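Local structure of TfuA domain-containing protein (Methanosarcina acetivorans, 6XP8) at residues 57-62 with 84-89; 99-104 with 109-114. The protein takes part in peptide backbone thioamidation, probably acting together with a YcaO-family enzyme. All coordinates share one frame; numbering follows the deposited sequence.

Contact 1 (57-62 with 84-89); sequences VGHREI and SELDTH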
loop_
_atom_site.group_PDB
_atom_site.type_symbol
_atom_site.label_atom_id
_atom_site.label_comp_id
_atom_site.label_asym_id
_atom_site.label_seq_id
_atom_site.Cartn_x
_atom_site.Cartn_y
_atom_site.Cartn_z
ATOM N N VAL A 57 -4.722 0.435 -13.613
ATOM C CA VAL A 57 -6.192 0.392 -13.611
ATOM C C VAL A 57 -6.748 1.808 -13.827
ATOM O O VAL A 57 -6.313 2.751 -13.173
ATOM C CB VAL A 57 -6.759 -0.295 -12.329
ATOM C CG1 VAL A 57 -6.407 0.460 -11.048
ATOM C CG2 VAL A 57 -8.263 -0.521 -12.445
ATOM N N GLY A 58 -7.681 1.948 -14.768
ATOM C CA GLY A 58 -8.183 3.269 -15.157
ATOM C C GLY A 58 -9.452 3.659 -14.425
ATOM O O GLY A 58 -10.197 2.786 -13.964
ATOM N N HIS A 59 -9.686 4.972 -14.317
ATOM C CA HIS A 59 -10.928 5.503 -13.734
ATOM C C HIS A 59 -12.164 4.959 -14.446
ATOM O O HIS A 59 -13.139 4.585 -13.793
ATOM C CB HIS A 59 -10.963 7.041 -13.750
ATOM C CG HIS A 59 -9.950 7.694 -12.857
ATOM N ND1 HIS A 59 -9.788 9.062 -12.807
ATOM C CD2 HIS A 59 -9.045 7.176 -11.990
ATOM C CE1 HIS A 59 -8.831 9.358 -11.946
ATOM N NE2 HIS A 59 -8.362 8.232 -11.439
ATOM N N ARG A 60 -12.109 4.919 -15.781
ATOM C CA ARG A 60 -13.190 4.381 -16.622
ATOM C C ARG A 60 -13.620 2.962 -16.206
ATOM O O ARG A 60 -14.818 2.665 -16.137
ATOM C CB ARG A 60 -12.786 4.470 -18.114
ATOM C CG ARG A 60 -13.428 3.476 -19.081
ATOM C CD ARG A 60 -14.811 3.901 -19.562
ATOM N NE ARG A 60 -15.585 2.748 -20.037
ATOM C CZ ARG A 60 -16.915 2.678 -20.100
ATOM N NH1 ARG A 60 -17.682 3.697 -19.720
ATOM N NH2 ARG A 60 -17.487 1.569 -20.548
ATOM N N GLU A 61 -12.636 2.113 -15.907
ATOM C CA GLU A 61 -12.869 0.728 -15.488
ATOM C C GLU A 61 -13.587 0.632 -14.146
ATOM O O GLU A 61 -14.503 -0.180 -13.987
ATOM C CB GLU A 61 -11.548 -0.015 -15.368
ATOM C CG GLU A 61 -10.709 -0.050 -16.627
ATOM C CD GLU A 61 -9.428 -0.805 -16.392
ATOM O OE1 GLU A 61 -9.509 -1.952 -15.911
ATOM O OE2 GLU A 61 -8.355 -0.249 -16.680
ATOM N N ILE A 62 -13.146 1.450 -13.190
ATOM C CA ILE A 62 -13.732 1.482 -11.849
ATOM C C ILE A 62 -15.166 2.018 -11.945
ATOM O O ILE A 62 -16.089 1.411 -11.394
ATOM C CB ILE A 62 -12.846 2.268 -10.844
ATOM C CG1 ILE A 62 -11.561 1.469 -10.559
ATOM C CG2 ILE A 62 -13.595 2.559 -9.541
ATOM C CD1 ILE A 62 -10.371 2.301 -10.121
ATOM N N SER A 84 -9.064 7.796 -3.309
ATOM C CA SER A 84 -8.936 9.241 -3.089
ATOM C C SER A 84 -9.389 10.060 -4.303
ATOM O O SER A 84 -9.827 11.208 -4.158
ATOM C CB SER A 84 -7.507 9.615 -2.685
ATOM O OG SER A 84 -6.631 9.653 -3.798
ATOM N N GLU A 85 -9.280 9.458 -5.487
ATOM C CA GLU A 85 -9.682 10.096 -6.743
ATOM C C GLU A 85 -11.148 9.868 -7.090
ATOM O O GLU A 85 -11.742 10.673 -7.818
ATOM C CB GLU A 85 -8.800 9.615 -7.904
ATOM C CG GLU A 85 -7.321 9.940 -7.745
ATOM C CD GLU A 85 -6.402 9.067 -8.588
ATOM O OE1 GLU A 85 -6.852 8.042 -9.145
ATOM O OE2 GLU A 85 -5.204 9.407 -8.688
ATOM N N LEU A 86 -11.728 8.776 -6.584
ATOM C CA LEU A 86 -13.057 8.338 -7.025
ATOM C C LEU A 86 -14.097 8.136 -5.914
ATOM O O LEU A 86 -15.181 7.598 -6.180
ATOM C CB LEU A 86 -12.939 7.072 -7.898
ATOM C CG LEU A 86 -12.130 7.164 -9.200
ATOM C CD1 LEU A 86 -11.709 5.784 -9.677
ATOM C CD2 LEU A 86 -12.890 7.904 -10.296
ATOM N N ASP A 87 -13.790 8.580 -4.691
ATOM C CA ASP A 87 -14.732 8.432 -3.561
ATOM C C ASP A 87 -16.051 9.176 -3.745
ATOM O O ASP A 87 -17.099 8.706 -3.295
ATOM C CB ASP A 87 -14.100 8.763 -2.195
ATOM C CG ASP A 87 -13.340 10.094 -2.173
ATOM O OD1 ASP A 87 -13.429 10.898 -3.126
ATOM O OD2 ASP A 87 -12.631 10.328 -1.171
ATOM N N THR A 88 -15.986 10.320 -4.426
ATOM C CA THR A 88 -17.180 11.122 -4.734
ATOM C C THR A 88 -18.094 10.438 -5.764
ATOM O O THR A 88 -19.261 10.815 -5.915
ATOM C CB THR A 88 -16.816 12.548 -5.212
ATOM O OG1 THR A 88 -16.008 12.473 -6.391
ATOM C CG2 THR A 88 -16.067 13.323 -4.124
ATOM N N HIS A 89 -17.553 9.425 -6.446
ATOM C CA HIS A 89 -18.272 8.650 -7.463
ATOM C C HIS A 89 -18.795 7.294 -6.972
ATOM O O HIS A 89 -19.439 6.559 -7.731
ATOM C CB HIS A 89 -17.377 8.448 -8.686
ATOM C CG HIS A 89 -17.164 9.691 -9.491
ATOM N ND1 HIS A 89 -16.030 10.466 -9.378
ATOM C CD2 HIS A 89 -17.937 10.289 -10.429
ATOM C CE1 HIS A 89 -16.116 11.492 -10.206
ATOM N NE2 HIS A 89 -17.263 11.408 -10.855
#
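His59 and Ile62, on the first turn of helix 59-67, meet Glu85 and Leu86, near the end of helix 78-86, in a mixed polar and apolar helix-end contact. The polar half is a single His-carboxylate bond: NE2 of His59 donates to OE1 of Glu85 at 2.8 Å. The hydrogen leaves close to the imidazole plane but lands well above the carboxylate plane, and the two planes are turned 65° apart. OE1 also forms a salt bridge with Arg82, so the same oxygen has both a histidine and an arginine partner, and that arginine reaches Val57 O through its NE. These helices belong to two successive beta-alpha-beta crossovers of the parallel sheet: the first joins strand 43-46 to strand 71-74, the second carries on to strand 92-93. Leu86 forms the apolar half by splitting its methyls. CD2 lies over one face of the His59 ring, 4.2 Å from the centroid, a CH-pi contact, while CD1 packs 3.7 Å from CG2 of Ile62. With CG beside its backbone N (chi1 -67°), His59 extends its ring across to both partners. Replacing the imidazole with an alanine would take away the NE2 donor and the ring face, and is likely to leave OE1 of Glu85 to Arg82 and a gap beside the Leu86 methyls. Behind the contact, Glu61 OE2 takes the N-H of Gly58, the N-cap residue, at 3.0 Å.

Contact 2 (99-104 with 109-114); sequences EWYRDG and DDEVAV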
loop_
_atom_site.group_PDB
_atom_site.type_symbol
_atom_site.label_atom_id
_atom_site.label_comp_id
_atom_site.label_asym_id
_atom_site.label_seq_id
_atom_site.Cartn_x
_atom_site.Cartn_y
_atom_site.Cartn_z
ATOM N N GLU A 99 -6.813 7.958 3.752
ATOM C CA GLU A 99 -7.048 9.197 4.503
ATOM C C GLU A 99 -6.018 10.283 4.181
ATOM O O GLU A 99 -6.390 11.436 3.939
ATOM C CB GLU A 99 -7.093 8.920 6.008
ATOM C CG GLU A 99 -8.347 8.178 6.460
ATOM C CD GLU A 99 -8.232 7.554 7.846
ATOM O OE1 GLU A 99 -7.240 7.804 8.572
ATOM O OE2 GLU A 99 -9.158 6.801 8.214
ATOM N N TRP A 100 -4.740 9.904 4.156
ATOM C CA TRP A 100 -3.660 10.845 3.829
ATOM C C TRP A 100 -3.752 11.403 2.408
ATOM O O TRP A 100 -3.533 12.595 2.207
ATOM C CB TRP A 100 -2.283 10.223 4.072
ATOM C CG TRP A 100 -1.963 9.917 5.509
ATOM C CD1 TRP A 100 -2.327 10.643 6.612
ATOM C CD2 TRP A 100 -1.179 8.823 5.992
ATOM N NE1 TRP A 100 -1.832 10.058 7.751
ATOM C CE2 TRP A 100 -1.124 8.939 7.403
ATOM C CE3 TRP A 100 -0.527 7.743 5.373
ATOM C CZ2 TRP A 100 -0.439 8.015 8.209
ATOM C CZ3 TRP A 100 0.156 6.822 6.173
ATOM C CH2 TRP A 100 0.190 6.966 7.577
ATOM N N TYR A 101 -4.078 10.548 1.434
ATOM C CA TYR A 101 -4.304 10.999 0.051
ATOM C C TYR A 101 -5.508 11.942 -0.034
ATOM O O TYR A 101 -5.423 13.006 -0.652
ATOM C CB TYR A 101 -4.519 9.815 -0.902
ATOM C CG TYR A 101 -3.273 9.153 -1.459
ATOM C CD1 TYR A 101 -2.290 9.896 -2.140
ATOM C CD2 TYR A 101 -3.097 7.765 -1.353
ATOM C CE1 TYR A 101 -1.152 9.280 -2.652
ATOM C CE2 TYR A 101 -1.966 7.139 -1.872
ATOM C CZ TYR A 101 -1.005 7.899 -2.524
ATOM O OH TYR A 101 0.107 7.278 -3.038
ATOM N N ARG A 102 -6.613 11.535 0.598
ATOM C CA ARG A 102 -7.865 12.306 0.637
ATOM C C ARG A 102 -7.650 13.736 1.151
ATOM O O ARG A 102 -8.157 14.698 0.563
ATOM C CB ARG A 102 -8.901 11.568 1.505
ATOM C CG ARG A 102 -10.277 12.218 1.591
ATOM C CD ARG A 102 -11.069 11.696 2.786
ATOM N NE ARG A 102 -10.393 11.969 4.059
ATOM C CZ ARG A 102 -10.624 11.327 5.205
ATOM N NH1 ARG A 102 -11.526 10.352 5.273
ATOM N NH2 ARG A 102 -9.936 11.655 6.292
ATOM N N ASP A 103 -6.871 13.851 2.224
ATOM C CA ASP A 103 -6.669 15.115 2.938
ATOM C C ASP A 103 -5.446 15.907 2.458
ATOM O O ASP A 103 -5.106 16.958 3.032
ATOM C CB ASP A 103 -6.595 14.847 4.448
ATOM C CG ASP A 103 -7.879 14.230 5.005
ATOM O OD1 ASP A 103 -8.952 14.368 4.377
ATOM O OD2 ASP A 103 -7.814 13.603 6.079
ATOM N N GLY A 104 -4.798 15.411 1.404
ATOM C CA GLY A 104 -3.603 16.045 0.837
ATOM C C GLY A 104 -2.373 15.998 1.725
ATOM O O GLY A 104 -1.444 16.788 1.537
ATOM N N ASP A 109 1.855 8.498 -6.496
ATOM C CA ASP A 109 2.039 7.061 -6.322
ATOM C C ASP A 109 3.413 6.699 -5.748
ATOM O O ASP A 109 3.600 5.580 -5.285
ATOM C CB ASP A 109 1.739 6.280 -7.621
ATOM C CG ASP A 109 2.574 6.739 -8.826
ATOM O OD1 ASP A 109 3.656 7.335 -8.658
ATOM O OD2 ASP A 109 2.139 6.474 -9.963
ATOM N N ASP A 110 4.351 7.653 -5.760
ATOM C CA ASP A 110 5.676 7.428 -5.161
ATOM C C ASP A 110 5.601 7.055 -3.672
ATOM O O ASP A 110 6.504 6.394 -3.146
ATOM C CB ASP A 110 6.599 8.632 -5.357
ATOM C CG ASP A 110 8.030 8.341 -4.911
ATOM O OD1 ASP A 110 8.657 7.431 -5.488
ATOM O OD2 ASP A 110 8.507 9.013 -3.977
ATOM N N GLU A 111 4.523 7.467 -3.009
ATOM C CA GLU A 111 4.315 7.172 -1.588
ATOM C C GLU A 111 4.125 5.683 -1.295
ATOM O O GLU A 111 4.455 5.212 -0.201
ATOM C CB GLU A 111 3.127 7.974 -1.036
ATOM C CG GLU A 111 3.381 9.478 -0.952
ATOM C CD GLU A 111 4.423 9.868 0.089
ATOM O OE1 GLU A 111 4.564 9.159 1.119
ATOM O OE2 GLU A 111 5.094 10.909 -0.116
ATOM N N VAL A 112 3.605 4.954 -2.283
ATOM C CA VAL A 112 3.232 3.542 -2.099
ATOM C C VAL A 112 3.956 2.543 -3.014
ATOM O O VAL A 112 3.910 1.339 -2.757
ATOM C CB VAL A 112 1.700 3.333 -2.196
ATOM C CG1 VAL A 112 1.008 3.847 -0.943
ATOM C CG2 VAL A 112 1.116 3.997 -3.439
ATOM N N ALA A 113 4.612 3.029 -4.072
ATOM C CA ALA A 113 5.303 2.152 -5.033
ATOM C C ALA A 113 6.351 1.252 -4.360
ATOM O O ALA A 113 7.119 1.714 -3.506
ATOM C CB ALA A 113 5.954 2.974 -6.134
ATOM N N VAL A 114 6.341 -0.029 -4.732
ATOM C CA VAL A 114 7.339 -1.021 -4.286
ATOM C C VAL A 114 7.812 -1.897 -5.439
ATOM O O VAL A 114 7.027 -2.260 -6.325
ATOM C CB VAL A 114 6.842 -1.953 -3.136
ATOM C CG1 VAL A 114 6.854 -1.228 -1.809
ATOM C CG2 VAL A 114 5.460 -2.537 -3.413
#
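Tyr101 carries this contact: from the last turn of helix 96-102 it sends its phenol across to the short 3-10 turn 109-111 and Val112 just after it. The closest approaches are all made by OH, at the far end of the ring. Val112 comes from the opposite direction and presents CG2, 3.5 Å from Tyr101 OH, with CG1 a little farther from that oxygen at 4.1 Å. Its chi1 of -74° puts CG2 between the backbone N and the carbonyl carbon, facing the phenol. Glu111 adds its CB at 3.7 Å from Tyr101 OH. Beyond CB the Glu111 chain bends (chi2 -68°) and takes the carboxylate elsewhere, to a salt bridge with Arg132 of helix 128-140; what the tyrosine meets is the aliphatic root of the side chain. The backbone of Asp109 closes the group, with CA 3.8 Å from Tyr101 OH.

Between the two segments everything is van der Waals packing. The hydroxyl is nonetheless satisfied, because it hydrogen-bonds to the carbonyl O of Ser108, immediately before the turn, which fixes where the phenol ends. Ala80, Leu81 and Ser84 of helix 78-86 pack against the Tyr101 side chain and help bury it. The turn it meets is held by Asp109 O, which accepts from both Val112 N and Ala113 N, at 3.1 and 3.0 Å. Back on the helix, Gly104, at positive phi, follows the last turn in a Schellman motif, the classic glycine-marked C-terminal stop, after which the chain doubles back so that a buried tyrosine of the last helical turn packs on the 3-10 turn that follows.

In the fold
Helix 78-86 connects the two contacts: the region near its end supplies one side of contact 1, while its Ala80, Leu81 and Ser84 back the tyrosine of contact 2. The two touch directly where Ser84 CB packs 3.5 Å from Tyr101 CB, although their centres lie 15 Å apart. Contact 1 has two of its four touching residues buried and joins helices flanking the parallel sheet with a histidine-carboxylate hydrogen bond beside methyl packing. Contact 2 has three of four buried and is local in sequence. It has no polar bond between its segments: a phenol oxygen rests on carbons, with Tyr101 OH paired to Ser108 and Glu111 to Arg132.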